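Local coordinates for tripeptidase (Staphylococcus aureus subsp. aureus, PDB 3RZA), which probably hydrolyses tripeptides as a metal-dependent peptidase of the M20/M25/M40 family, using a two-metal centre that holds zinc and calcium in this crystal, at residues G127-A132 / V360-I365; T29-V34 / V108-K113; G221-N226 / I259-V264; A229-R234 / E290-E295; V90-L95 / D178-Y183. All coordinates share one frame; numbering follows the deposited sequence. Where two conformers were deposited one is given.

Contact 1 (G127-A132 / V360-I365). With ZN (zinc ion), chain C; CA (calcium ion), chain D.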
# COMPACT_ATOMS: atom_id res chain seq x y z
N GLY A 127 1.76 29.73 -5.94
CA GLY A 127 1.94 30.33 -4.64
C GLY A 127 1.16 31.62 -4.43
O GLY A 127 1.51 32.41 -3.54
N ALA A 128 0.06 31.81 -5.18
CA ALA A 128 -0.97 32.81 -4.79
C ALA A 128 -1.46 32.56 -3.38
O ALA A 128 -1.70 33.49 -2.61
CB ALA A 128 -2.12 32.81 -5.77
N ASP A 129 -1.65 31.28 -3.08
CA ASP A 129 -1.77 30.81 -1.73
C ASP A 129 -0.35 30.69 -1.09
O ASP A 129 0.36 29.69 -1.34
CB ASP A 129 -2.48 29.49 -1.73
CG ASP A 129 -2.70 28.94 -0.36
OD1 ASP A 129 -2.59 29.66 0.64
OD2 ASP A 129 -3.00 27.74 -0.27
N ASP A 130 0.10 31.65 -0.27
CA ASP A 130 -0.66 32.80 0.27
C ASP A 130 0.05 34.14 0.02
O ASP A 130 -0.21 35.14 0.70
CB ASP A 130 -0.91 32.56 1.76
CG ASP A 130 -2.00 33.48 2.35
OD1 ASP A 130 -2.90 33.89 1.58
OD2 ASP A 130 -1.90 33.84 3.56
N LYS A 131 0.86 34.19 -1.04
CA LYS A 131 1.64 35.38 -1.33
C LYS A 131 0.78 36.55 -1.90
O LYS A 131 1.22 37.68 -1.87
CB LYS A 131 2.84 35.02 -2.23
CG LYS A 131 3.81 34.03 -1.52
CD LYS A 131 4.86 33.43 -2.40
CE LYS A 131 5.99 32.86 -1.55
NZ LYS A 131 7.01 32.06 -2.30
N ALA A 132 -0.44 36.25 -2.39
CA ALA A 132 -1.47 37.28 -2.67
C ALA A 132 -1.79 38.06 -1.42
O ALA A 132 -1.83 39.30 -1.45
CB ALA A 132 -2.75 36.64 -3.25
N VAL A 360 -9.47 35.28 -0.47
CA VAL A 360 -8.37 35.78 -1.28
C VAL A 360 -8.69 35.73 -2.80
O VAL A 360 -8.06 36.45 -3.60
CB VAL A 360 -7.05 34.99 -0.97
CG1 VAL A 360 -5.87 35.50 -1.81
CG2 VAL A 360 -6.71 35.10 0.51
N GLY A 361 -9.64 34.87 -3.22
CA GLY A 361 -9.97 34.72 -4.64
C GLY A 361 -8.96 33.91 -5.47
O GLY A 361 -9.12 33.80 -6.70
N TYR A 362 -7.95 33.32 -4.83
CA TYR A 362 -7.02 32.42 -5.53
C TYR A 362 -7.77 31.14 -5.94
O TYR A 362 -8.84 30.81 -5.38
CB TYR A 362 -5.73 32.12 -4.72
CG TYR A 362 -5.87 31.80 -3.22
CD1 TYR A 362 -6.86 30.93 -2.73
CD2 TYR A 362 -4.96 32.31 -2.30
CE1 TYR A 362 -6.95 30.62 -1.38
CE2 TYR A 362 -5.06 32.00 -0.92
CZ TYR A 362 -6.07 31.14 -0.49
OH TYR A 362 -6.21 30.79 0.86
N GLU A 363 -7.28 30.47 -6.97
CA GLU A 363 -8.01 29.35 -7.59
C GLU A 363 -7.09 28.19 -7.92
O GLU A 363 -5.92 28.40 -8.24
CB GLU A 363 -8.68 29.84 -8.86
CG GLU A 363 -9.94 30.71 -8.60
CD GLU A 363 -10.62 31.14 -9.89
OE1 GLU A 363 -9.98 31.02 -10.96
OE2 GLU A 363 -11.79 31.59 -9.84
N LYS A 364 -7.65 26.97 -7.83
CA LYS A 364 -6.94 25.72 -8.10
C LYS A 364 -5.64 25.63 -7.28
O LYS A 364 -4.58 25.20 -7.79
CB LYS A 364 -6.67 25.56 -9.60
CG LYS A 364 -7.93 25.60 -10.46
CD LYS A 364 -7.82 24.60 -11.63
CE LYS A 364 -9.07 24.60 -12.49
NZ LYS A 364 -9.11 25.83 -13.29
N ILE A 365 -5.74 26.02 -6.00
CA ILE A 365 -4.56 26.07 -5.12
C ILE A 365 -4.07 24.65 -4.85
O ILE A 365 -4.81 23.70 -4.99
CB ILE A 365 -4.82 26.87 -3.79
CG1 ILE A 365 -5.88 26.19 -2.88
CG2 ILE A 365 -5.24 28.32 -4.12
CD1 ILE A 365 -6.05 26.86 -1.49
ZN ZN C . -2.96 29.41 2.65
CA CA D . -2.62 26.20 1.07
O HOH W 1 -3.86 27.55 2.87
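The start of helix 128-147 passes close to the irregular run 360-365, Ala128 CA lying 6.1 Å from Tyr362 CA and Asp129 CA 6.5 Å from Ile365 CA. No hydrogen bond joins the two; the contact is made by packing round the Tyr362 ring. Asp129 CB sits over one ring face as a CH-pi contact, 4.0 Å from the centroid of the Tyr362 ring and 25° off the normal; Val360 CB lies over the opposite face, offset toward the rim. At the ring edge, in its plane, comes Asp130 OD1, 3.8 Å from Tyr362 CE2, its carboxylate turned 75° against the ring and finding its main polar partner in Ser97. Tyr362 CG falls between its own backbone N and carbonyl carbon (chi1 45°), which lays the ring along Asp129. Asp129 bridges the metals, OD1 to zinc at 2.1 Å and OD2 to calcium at 2.1 Å, and water 1 spans both ions as well. His98 and Asp186, the latter also hydrogen-bonded by Tyr362 OH, add to the zinc site, Glu163 and His366 to the calcium site. Ile365 CD1 presses on the bridging carboxylate, 3.4 Å from Asp129 OD2. The Asp129-Asp130 peptide is cis, as in other M20 peptidases. Farther along the helix, Ala132 CB meets Val360 CG1 at 3.6 Å. Around these side chains, Phe30 of helix 23-34 packs on Ala128 and Ala132, Met372 of strand 371-373 on Ala128, Ala132 and Tyr362, and, both from helix 374-393, Leu377 on Ala132 and Leu380 on Val360.

Contact 2 (T29-V34 / V108-K113)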
# COMPACT_ATOMS: atom_id res chain seq x y z
N THR A 29 4.91 43.38 -6.85
CA THR A 29 5.19 42.81 -5.52
C THR A 29 4.78 41.35 -5.43
O THR A 29 5.54 40.52 -4.94
CB THR A 29 4.50 43.62 -4.41
OG1 THR A 29 5.03 44.94 -4.43
CG2 THR A 29 4.73 42.99 -3.01
N PHE A 30 3.60 41.03 -5.96
CA PHE A 30 3.14 39.64 -6.02
C PHE A 30 4.10 38.77 -6.83
O PHE A 30 4.46 37.68 -6.39
CB PHE A 30 1.73 39.57 -6.62
CG PHE A 30 1.21 38.19 -6.78
CD1 PHE A 30 0.94 37.43 -5.66
CD2 PHE A 30 1.04 37.61 -8.03
CE1 PHE A 30 0.49 36.16 -5.76
CE2 PHE A 30 0.57 36.28 -8.14
CZ PHE A 30 0.28 35.57 -7.01
N LEU A 31 4.50 39.26 -8.02
CA LEU A 31 5.39 38.50 -8.90
C LEU A 31 6.77 38.28 -8.25
O LEU A 31 7.32 37.18 -8.30
CB LEU A 31 5.52 39.18 -10.29
CG LEU A 31 4.23 39.24 -11.15
CD1 LEU A 31 4.40 40.18 -12.34
CD2 LEU A 31 3.76 37.88 -11.62
N GLU A 32 7.27 39.31 -7.56
CA GLU A 32 8.52 39.21 -6.81
C GLU A 32 8.49 38.08 -5.76
O GLU A 32 9.42 37.26 -5.69
CB GLU A 32 8.83 40.56 -6.12
CG GLU A 32 10.26 40.65 -5.55
CD GLU A 32 10.51 41.90 -4.73
OE1 GLU A 32 9.68 42.85 -4.76
OE2 GLU A 32 11.57 41.93 -4.05
N LEU A 33 7.39 38.03 -4.99
CA LEU A 33 7.27 37.08 -3.89
C LEU A 33 7.14 35.63 -4.35
O LEU A 33 7.76 34.76 -3.74
CB LEU A 33 6.13 37.44 -2.95
CG LEU A 33 6.24 38.71 -2.12
CD1 LEU A 33 4.94 38.92 -1.39
CD2 LEU A 33 7.41 38.66 -1.14
N VAL A 34 6.35 35.37 -5.40
CA VAL A 34 6.15 33.98 -5.91
C VAL A 34 7.48 33.37 -6.43
O VAL A 34 7.74 32.18 -6.22
CB VAL A 34 5.03 33.86 -6.99
CG1 VAL A 34 3.66 34.31 -6.42
CG2 VAL A 34 5.39 34.61 -8.26
N VAL A 108 9.43 28.91 -9.48
CA VAL A 108 8.13 29.31 -10.01
C VAL A 108 8.37 30.39 -11.08
O VAL A 108 9.10 31.36 -10.85
CB VAL A 108 7.19 29.88 -8.91
CG1 VAL A 108 5.86 30.43 -9.52
CG2 VAL A 108 6.91 28.82 -7.85
N LYS A 109 7.73 30.21 -12.24
CA LYS A 109 7.87 31.11 -13.38
C LYS A 109 6.49 31.66 -13.74
O LYS A 109 5.81 31.10 -14.59
CB LYS A 109 8.47 30.35 -14.57
CG LYS A 109 9.95 29.94 -14.37
CD LYS A 109 10.52 29.36 -15.69
CE LYS A 109 11.72 28.42 -15.46
NZ LYS A 109 12.24 27.85 -16.77
N PRO A 110 6.04 32.75 -13.05
CA PRO A 110 4.67 33.22 -13.25
C PRO A 110 4.46 33.89 -14.62
O PRO A 110 5.37 34.52 -15.13
CB PRO A 110 4.48 34.24 -12.13
CG PRO A 110 5.82 34.81 -11.96
CD PRO A 110 6.78 33.65 -12.14
N ILE A 111 3.27 33.73 -15.19
CA ILE A 111 2.89 34.33 -16.48
C ILE A 111 1.61 35.15 -16.29
O ILE A 111 0.62 34.63 -15.77
CB ILE A 111 2.64 33.25 -17.56
CG1 ILE A 111 3.78 32.20 -17.55
CG2 ILE A 111 2.49 33.93 -18.95
CD1 ILE A 111 3.84 31.25 -18.76
N VAL A 112 1.65 36.41 -16.71
CA VAL A 112 0.50 37.30 -16.73
C VAL A 112 -0.14 37.27 -18.14
O VAL A 112 0.48 37.72 -19.12
CB VAL A 112 0.89 38.73 -16.33
CG1 VAL A 112 -0.36 39.62 -16.23
CG2 VAL A 112 1.66 38.71 -15.00
N LYS A 113 -1.36 36.72 -18.22
CA LYS A 113 -2.04 36.46 -19.48
C LYS A 113 -3.14 37.50 -19.75
O LYS A 113 -3.65 38.12 -18.81
CB LYS A 113 -2.65 35.05 -19.47
CG LYS A 113 -1.64 33.90 -19.51
CD LYS A 113 -0.98 33.71 -20.89
CE LYS A 113 -1.86 32.95 -21.90
NZ LYS A 113 -1.82 31.45 -21.73
O HOH W 2 9.94 30.25 -6.85
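Pro110 lays its CB-CG edge against two side chains one helical turn apart, Leu31 and Val34, and this is the tight part of the contact. Leu31 CD2 touches Pro110 CG at 3.7 Å, and Val34 CG2 reaches the same Pro110 CG, also at 3.7 Å. With chi1 at -60°, Val34 holds CG2 out toward the proline, while its other methyl, CG1, rests over the face of the Phe30 ring on its own helix. Two residues before the proline, Val108 CB comes within 3.6 Å of Val34 O; Val108 thus packs on the carbonyl of the last helical turn, not mainly on the Val34 side chain. The looser side lies at Val112, exposed to solvent: Val112 CG2 is 4.1 Å from both Leu31 CD1 and Leu31 CD2, the two side chains crossing at about a right angle. No direct hydrogen bond links the segments. Water 2 stands in for one, taking the N-H of Val108 at 3.0 Å from Val108 N and lying 3.0 Å from Val34 O. Ile118 of strand 117-119 backs Leu31 and Pro110, so helix 23-34 lies against the small antiparallel sheet of 111-112, 117-119 and 371-373; Leu33 packs on helix 128-147, and Phe30 on both.

Contact 3 (G221-N226 / I259-V264)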
# COMPACT_ATOMS: atom_id res chain seq x y z
N GLY A 221 -5.83 -18.84 10.01
CA GLY A 221 -5.50 -17.42 10.12
C GLY A 221 -6.70 -16.54 10.35
O GLY A 221 -7.82 -17.02 10.56
N VAL A 222 -6.43 -15.25 10.38
CA VAL A 222 -7.42 -14.19 10.53
C VAL A 222 -6.92 -13.06 9.62
O VAL A 222 -5.80 -12.57 9.81
CB VAL A 222 -7.52 -13.71 12.02
CG1 VAL A 222 -8.53 -12.59 12.16
CG2 VAL A 222 -7.89 -14.88 12.96
N SER A 223 -7.69 -12.72 8.59
CA SER A 223 -7.28 -11.70 7.63
C SER A 223 -7.49 -10.31 8.21
O SER A 223 -8.62 -9.97 8.54
CB SER A 223 -8.04 -11.81 6.33
OG SER A 223 -7.56 -10.83 5.43
N ALA A 224 -6.42 -9.51 8.32
CA ALA A 224 -6.53 -8.09 8.66
C ALA A 224 -7.20 -7.26 7.56
O ALA A 224 -7.82 -6.25 7.86
CB ALA A 224 -5.12 -7.49 9.00
N ILE A 225 -7.08 -7.68 6.30
CA ILE A 225 -7.81 -7.02 5.17
C ILE A 225 -9.32 -7.17 5.33
O ILE A 225 -10.04 -6.14 5.33
CB ILE A 225 -7.35 -7.52 3.80
CG1 ILE A 225 -5.94 -7.02 3.49
CG2 ILE A 225 -8.34 -7.09 2.70
CD1 ILE A 225 -5.28 -7.72 2.25
N ASN A 226 -9.80 -8.41 5.55
CA ASN A 226 -11.24 -8.64 5.81
C ASN A 226 -11.76 -7.85 7.00
O ASN A 226 -12.82 -7.27 6.92
CB ASN A 226 -11.57 -10.13 6.01
CG ASN A 226 -11.29 -10.97 4.77
OD1 ASN A 226 -10.73 -10.48 3.78
ND2 ASN A 226 -11.68 -12.23 4.82
N ILE A 259 -0.96 -15.80 1.00
CA ILE A 259 -0.81 -15.65 2.45
C ILE A 259 -2.00 -14.87 3.00
O ILE A 259 -2.36 -13.83 2.44
CB ILE A 259 0.52 -14.89 2.78
CG1 ILE A 259 1.73 -15.73 2.33
CG2 ILE A 259 0.62 -14.56 4.26
CD1 ILE A 259 1.84 -17.12 2.99
N VAL A 260 -2.63 -15.37 4.07
CA VAL A 260 -3.64 -14.60 4.80
C VAL A 260 -2.93 -13.36 5.40
O VAL A 260 -1.92 -13.51 6.11
CB VAL A 260 -4.39 -15.44 5.91
CG1 VAL A 260 -5.42 -14.57 6.69
CG2 VAL A 260 -5.11 -16.64 5.31
N ALA A 261 -3.41 -12.16 5.04
CA ALA A 261 -2.77 -10.88 5.43
C ALA A 261 -2.93 -10.64 6.91
O ALA A 261 -4.05 -10.63 7.42
CB ALA A 261 -3.41 -9.70 4.63
N ASP A 262 -1.82 -10.44 7.62
CA ASP A 262 -1.87 -10.24 9.09
C ASP A 262 -1.72 -8.78 9.56
O ASP A 262 -1.67 -8.55 10.78
CB ASP A 262 -0.87 -11.15 9.81
CG ASP A 262 0.58 -10.75 9.59
OD1 ASP A 262 0.87 -9.91 8.72
OD2 ASP A 262 1.45 -11.34 10.28
N GLU A 263 -1.65 -7.81 8.63
CA GLU A 263 -1.52 -6.40 8.99
C GLU A 263 -2.08 -5.47 7.95
O GLU A 263 -1.75 -5.57 6.78
CB GLU A 263 -0.07 -6.03 9.25
CG GLU A 263 0.16 -4.53 9.56
CD GLU A 263 1.51 -4.23 10.19
OE1 GLU A 263 2.26 -5.17 10.47
OE2 GLU A 263 1.84 -3.05 10.42
N VAL A 264 -2.85 -4.49 8.43
CA VAL A 264 -3.34 -3.39 7.62
C VAL A 264 -3.16 -2.10 8.40
O VAL A 264 -3.50 -2.03 9.59
CB VAL A 264 -4.84 -3.58 7.30
CG1 VAL A 264 -5.43 -2.33 6.69
CG2 VAL A 264 -5.01 -4.74 6.35
O HOH W 3 -6.06 -11.98 3.56
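Two first torsions set up this meeting of helix 224-234 with the approach to strand 263-272: that of Ser223 places OG for a helix cap and a water bridge to Ala261, that of Ile225 places CG1 for Ala261 and Val264. Ser223 OG stands anti to the backbone N (chi1 -178°), which tucks it under the first turn of the helix as its N-cap, where it accepts weak bonds from the N-H groups of Ile225 and Asn226. Ile225 has CG1 beside its backbone N (chi1 -71°), which lets Ile225 CD1 touch Ala261 CB at 3.6 Å and Ile225 CG1 lie 3.8 Å from Val264 CG2. One direct hydrogen bond joins the segments, Ala224 N to Ala261 O, 2.8 Å and nearly straight at 164°. The same Ala261 O draws a CA-H contact from Ser223 CA at 3.4 Å. Ala224 CB sits 3.5 Å from Glu263 N and meets Val264 CG2. Ser223 OG also gives its proton to water 3 at 2.7 Å, and Ala261 N donates to this water at 3.0 Å. Val260 CG1 packs on Ser223 N at 3.5 Å. Ile225 and Ala261 also pack on Gly249 of the second subunit. The chemistry implies a helix start held by the cap, by the loop carbonyl of Ala261 and through water.

Contact 4 (A229-R234 / E290-E295)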
# COMPACT_ATOMS: atom_id res chain seq x y z
N ALA A 229 -11.77 -4.01 6.14
CA ALA A 229 -12.89 -3.81 5.20
C ALA A 229 -14.25 -3.89 5.88
O ALA A 229 -15.11 -3.04 5.65
CB ALA A 229 -12.82 -4.80 4.06
N LYS A 230 -14.44 -4.90 6.73
CA LYS A 230 -15.68 -5.02 7.47
C LYS A 230 -15.89 -3.84 8.42
O LYS A 230 -16.99 -3.28 8.44
CB LYS A 230 -15.76 -6.37 8.22
CG LYS A 230 -16.11 -7.52 7.30
CD LYS A 230 -16.06 -8.86 8.01
CE LYS A 230 -16.65 -9.95 7.12
NZ LYS A 230 -16.73 -11.27 7.78
N ALA A 231 -14.83 -3.40 9.12
CA ALA A 231 -14.92 -2.23 10.02
C ALA A 231 -15.41 -0.97 9.29
O ALA A 231 -16.37 -0.33 9.73
CB ALA A 231 -13.60 -1.96 10.71
N ILE A 232 -14.81 -0.71 8.13
CA ILE A 232 -15.17 0.40 7.24
C ILE A 232 -16.62 0.32 6.74
O ILE A 232 -17.31 1.37 6.70
CB ILE A 232 -14.22 0.50 6.01
CG1 ILE A 232 -12.83 0.97 6.44
CG2 ILE A 232 -14.77 1.44 4.95
CD1 ILE A 232 -11.80 0.86 5.27
N SER A 233 -17.11 -0.88 6.42
CA SER A 233 -18.52 -1.07 6.00
C SER A 233 -19.53 -0.82 7.13
O SER A 233 -20.66 -0.42 6.87
CB SER A 233 -18.74 -2.48 5.41
OG SER A 233 -20.13 -2.78 5.28
N ARG A 234 -19.11 -1.05 8.38
CA ARG A 234 -19.96 -0.79 9.55
C ARG A 234 -20.04 0.69 9.97
O ARG A 234 -20.89 1.05 10.75
CB ARG A 234 -19.47 -1.60 10.76
CG ARG A 234 -19.48 -3.08 10.56
CD ARG A 234 -18.92 -3.77 11.78
NE ARG A 234 -18.83 -5.23 11.59
CZ ARG A 234 -18.73 -6.14 12.57
NH1 ARG A 234 -18.63 -5.78 13.85
NH2 ARG A 234 -18.69 -7.43 12.26
N GLU A 290 -12.08 -1.36 16.97
CA GLU A 290 -11.72 -2.21 18.10
C GLU A 290 -12.64 -3.42 18.27
O GLU A 290 -12.16 -4.57 18.32
CB GLU A 290 -11.66 -1.38 19.38
CG GLU A 290 -10.47 -0.37 19.38
CD GLU A 290 -10.39 0.51 20.65
OE1 GLU A 290 -11.41 0.64 21.35
OE2 GLU A 290 -9.30 1.09 20.92
N THR A 291 -13.96 -3.18 18.23
CA THR A 291 -14.94 -4.25 18.41
C THR A 291 -15.00 -5.20 17.20
O THR A 291 -15.16 -6.39 17.40
CB THR A 291 -16.36 -3.71 18.71
OG1 THR A 291 -16.78 -2.86 17.65
CG2 THR A 291 -16.38 -2.95 19.98
N THR A 292 -14.84 -4.68 15.97
CA THR A 292 -14.80 -5.53 14.77
C THR A 292 -13.57 -6.45 14.74
O THR A 292 -13.69 -7.65 14.42
CB THR A 292 -14.84 -4.71 13.46
OG1 THR A 292 -16.02 -3.91 13.45
CG2 THR A 292 -14.84 -5.63 12.21
N ALA A 293 -12.40 -5.87 15.04
CA ALA A 293 -11.15 -6.63 15.17
C ALA A 293 -11.26 -7.75 16.20
O ALA A 293 -10.94 -8.90 15.93
CB ALA A 293 -9.99 -5.70 15.52
N SER A 294 -11.76 -7.39 17.37
CA SER A 294 -11.88 -8.35 18.47
C SER A 294 -12.88 -9.48 18.17
O SER A 294 -12.55 -10.65 18.38
CB SER A 294 -12.27 -7.63 19.75
OG SER A 294 -12.55 -8.55 20.76
N GLU A 295 -14.06 -9.12 17.65
CA GLU A 295 -15.10 -10.10 17.21
C GLU A 295 -14.55 -11.17 16.26
O GLU A 295 -14.88 -12.32 16.39
CB GLU A 295 -16.29 -9.41 16.50
CG GLU A 295 -17.39 -8.88 17.43
CD GLU A 295 -18.39 -7.94 16.71
OE1 GLU A 295 -18.67 -8.14 15.50
OE2 GLU A 295 -18.90 -7.00 17.37
O HOH W 4 -18.58 -10.19 14.10
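Arg234 reaches across to Glu295 in a salt bridge: Arg234 NH1 donates to Glu295 OE1 at 2.9 Å with an angle of 162°, and Arg234 NH2 adds a weak bond to the same Glu295 OE1 at 3.3 Å. The oxygen lies in the guanidinium plane, and both N-H groups share it, NH1 meeting it from above the carboxylate plane, 41° out. Water 4 sits weakly on NH2, at the guanidinium edge. An extended chain from CG to NE carries the arginine this far, and Thr292 lies over one face of the group, its CG2 centred 3.9 Å from the plane of the Arg234 guanidinium. Thr292 OG1 is near NH1 but badly angled for a bond; it hydrogen-bonds Val288 O of its own helix instead. Inward, Ala231 CB packs on Thr292 CB at 4.1 Å, and the helix axes pass 9.2 Å apart at 139°, with Ala231 and Thr292 between them. Ile232 packs on Ala229 of the second subunit. Chemically, the contact is a solvent-exposed salt bridge laid over a small apolar meeting of Ala231 with Thr292, whose methyl also lies against the guanidinium.

Contact 5 (V90-L95 / D178-Y183)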
# COMPACT_ATOMS: atom_id res chain seq x y z
N VAL A 90 -8.77 53.82 19.20
CA VAL A 90 -9.54 52.92 18.33
C VAL A 90 -9.05 51.46 18.51
O VAL A 90 -7.96 51.25 19.06
CB VAL A 90 -9.42 53.32 16.84
CG1 VAL A 90 -9.66 54.82 16.65
CG2 VAL A 90 -8.07 52.90 16.26
N PRO A 91 -9.85 50.46 18.05
CA PRO A 91 -9.46 49.08 18.22
C PRO A 91 -8.11 48.71 17.60
O PRO A 91 -7.68 49.33 16.59
CB PRO A 91 -10.58 48.32 17.52
CG PRO A 91 -11.74 49.16 17.68
CD PRO A 91 -11.23 50.54 17.51
N LYS A 92 -7.45 47.73 18.21
CA LYS A 92 -6.15 47.26 17.77
C LYS A 92 -6.40 46.05 16.90
O LYS A 92 -7.08 45.11 17.33
CB LYS A 92 -5.28 46.88 18.97
CG LYS A 92 -4.99 48.05 19.94
CD LYS A 92 -4.27 47.54 21.16
CE LYS A 92 -3.71 48.65 22.02
NZ LYS A 92 -2.98 48.09 23.20
N LEU A 93 -5.85 46.09 15.69
CA LEU A 93 -6.10 45.11 14.63
C LEU A 93 -4.88 44.26 14.44
O LEU A 93 -3.75 44.74 14.65
CB LEU A 93 -6.38 45.85 13.32
CG LEU A 93 -6.70 45.04 12.07
CD1 LEU A 93 -7.89 44.09 12.30
CD2 LEU A 93 -6.99 46.01 10.95
N TYR A 94 -5.08 43.01 14.02
CA TYR A 94 -4.00 42.24 13.42
C TYR A 94 -4.44 41.66 12.09
O TYR A 94 -5.62 41.46 11.85
CB TYR A 94 -3.45 41.13 14.36
CG TYR A 94 -4.11 39.79 14.20
CD1 TYR A 94 -5.33 39.53 14.81
CD2 TYR A 94 -3.54 38.78 13.40
CE1 TYR A 94 -5.97 38.32 14.64
CE2 TYR A 94 -4.18 37.57 13.22
CZ TYR A 94 -5.41 37.34 13.85
OH TYR A 94 -6.04 36.12 13.69
N LEU A 95 -3.46 41.41 11.23
CA LEU A 95 -3.66 40.75 9.94
C LEU A 95 -2.61 39.67 9.85
O LEU A 95 -1.48 39.90 10.28
CB LEU A 95 -3.48 41.75 8.81
CG LEU A 95 -4.41 42.96 8.79
CD1 LEU A 95 -3.86 44.00 7.79
CD2 LEU A 95 -5.84 42.53 8.44
N ASP A 178 -0.86 41.75 20.24
CA ASP A 178 -1.58 42.81 20.95
C ASP A 178 -2.63 43.33 19.97
O ASP A 178 -2.36 44.26 19.18
CB ASP A 178 -0.61 43.92 21.40
CG ASP A 178 -1.29 45.04 22.16
OD1 ASP A 178 -2.32 44.79 22.81
OD2 ASP A 178 -0.78 46.18 22.14
N ALA A 179 -3.80 42.68 19.98
CA ALA A 179 -4.91 43.02 19.09
C ALA A 179 -6.24 42.67 19.76
O ALA A 179 -6.31 41.71 20.51
CB ALA A 179 -4.78 42.26 17.78
N ASP A 180 -7.26 43.48 19.48
CA ASP A 180 -8.66 43.20 19.88
C ASP A 180 -9.35 42.19 18.96
O ASP A 180 -10.22 41.45 19.40
CB ASP A 180 -9.47 44.49 19.89
CG ASP A 180 -8.97 45.50 20.94
OD1 ASP A 180 -8.93 45.14 22.13
OD2 ASP A 180 -8.61 46.63 20.56
N PHE A 181 -9.01 42.21 17.67
CA PHE A 181 -9.53 41.24 16.69
C PHE A 181 -8.69 41.29 15.42
O PHE A 181 -7.82 42.17 15.27
CB PHE A 181 -11.02 41.50 16.36
CG PHE A 181 -11.33 42.94 15.98
CD1 PHE A 181 -11.10 43.41 14.67
CD2 PHE A 181 -11.86 43.82 16.92
CE1 PHE A 181 -11.38 44.73 14.32
CE2 PHE A 181 -12.16 45.14 16.56
CZ PHE A 181 -11.90 45.60 15.26
N GLY A 182 -8.94 40.36 14.51
CA GLY A 182 -8.28 40.43 13.22
C GLY A 182 -8.64 39.43 12.18
O GLY A 182 -9.67 38.79 12.25
N TYR A 183 -7.80 39.37 11.15
CA TYR A 183 -8.15 38.75 9.89
C TYR A 183 -7.01 37.91 9.36
O TYR A 183 -5.90 38.43 9.20
CB TYR A 183 -8.49 39.82 8.87
CG TYR A 183 -9.64 40.67 9.32
CD1 TYR A 183 -10.95 40.20 9.23
CD2 TYR A 183 -9.41 41.91 9.95
CE1 TYR A 183 -12.02 40.97 9.69
CE2 TYR A 183 -10.47 42.68 10.42
CZ TYR A 183 -11.78 42.21 10.28
OH TYR A 183 -12.83 42.97 10.78
O HOH W 5 -2.63 45.69 16.88
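Lys92 and Asp180 hold each other by a double exchange where the two strands begin. Lys92 N donates to Asp180 OD2 at 2.8 Å, almost straight at 175° and on the anti side of the carboxylate, while Asp180 N returns a bond to Lys92 O at 2.7 Å. Regular parallel pairing follows: Tyr94 N gives to Phe181 O at 3.1 Å, and Tyr94 O takes Tyr183 N at 3.1 Å. The extended Lys92 chain runs out to Asp178, forming a salt bridge, Lys92 NZ to Asp178 OD2 at 3.1 Å on the syn side; that oxygen also takes a bond from Gln153. Water 5 donates to two carbonyls, lying 2.7 Å from Leu93 O and 2.7 Å from Asp178 O. Both tyrosine hydroxyls find partners outside the segments, Tyr94 with Ser355 and Tyr183 with Val319 O. Between these bonds Tyr94 CE1 comes near Gly182 CA, with Tyr183 N above the Tyr94 ring face. On the other side of the sheet Leu93 CD1 meets the ring edge of Tyr183, 3.5 Å from Tyr183 CE2; Phe181 and Tyr183 pack on helices 318-329 and 374-393, Leu95 on 374-393. Strands 154-159 and 355-359 flank the pair. Adjacent parallel strands at the heart of a sheet, packed against helices, are typical of the alpha/beta catalytic domain of M20 peptidases.

Contact 1 holds the bridging Asp129 of the metal centre. Contact 2 touches it directly, their centres 12 Å apart, and Lys131 NZ of contact 1 lies 3.2 Å from Leu33 O of contact 2. Contact 5 does not touch contact 1, its nearest atoms being about 8 Å away, but it too leads to the zinc: strand 93-98 ends at His98, and Asp186 follows strand 181-184. Contacts 3 and 4 lie far off, with centres about 44 Å and 41 Å from that of contact 1. They share helix 224-234, stand 13 Å apart between centres and both meet the second subunit, consistent with the separate dimerisation domain of M20 enzymes.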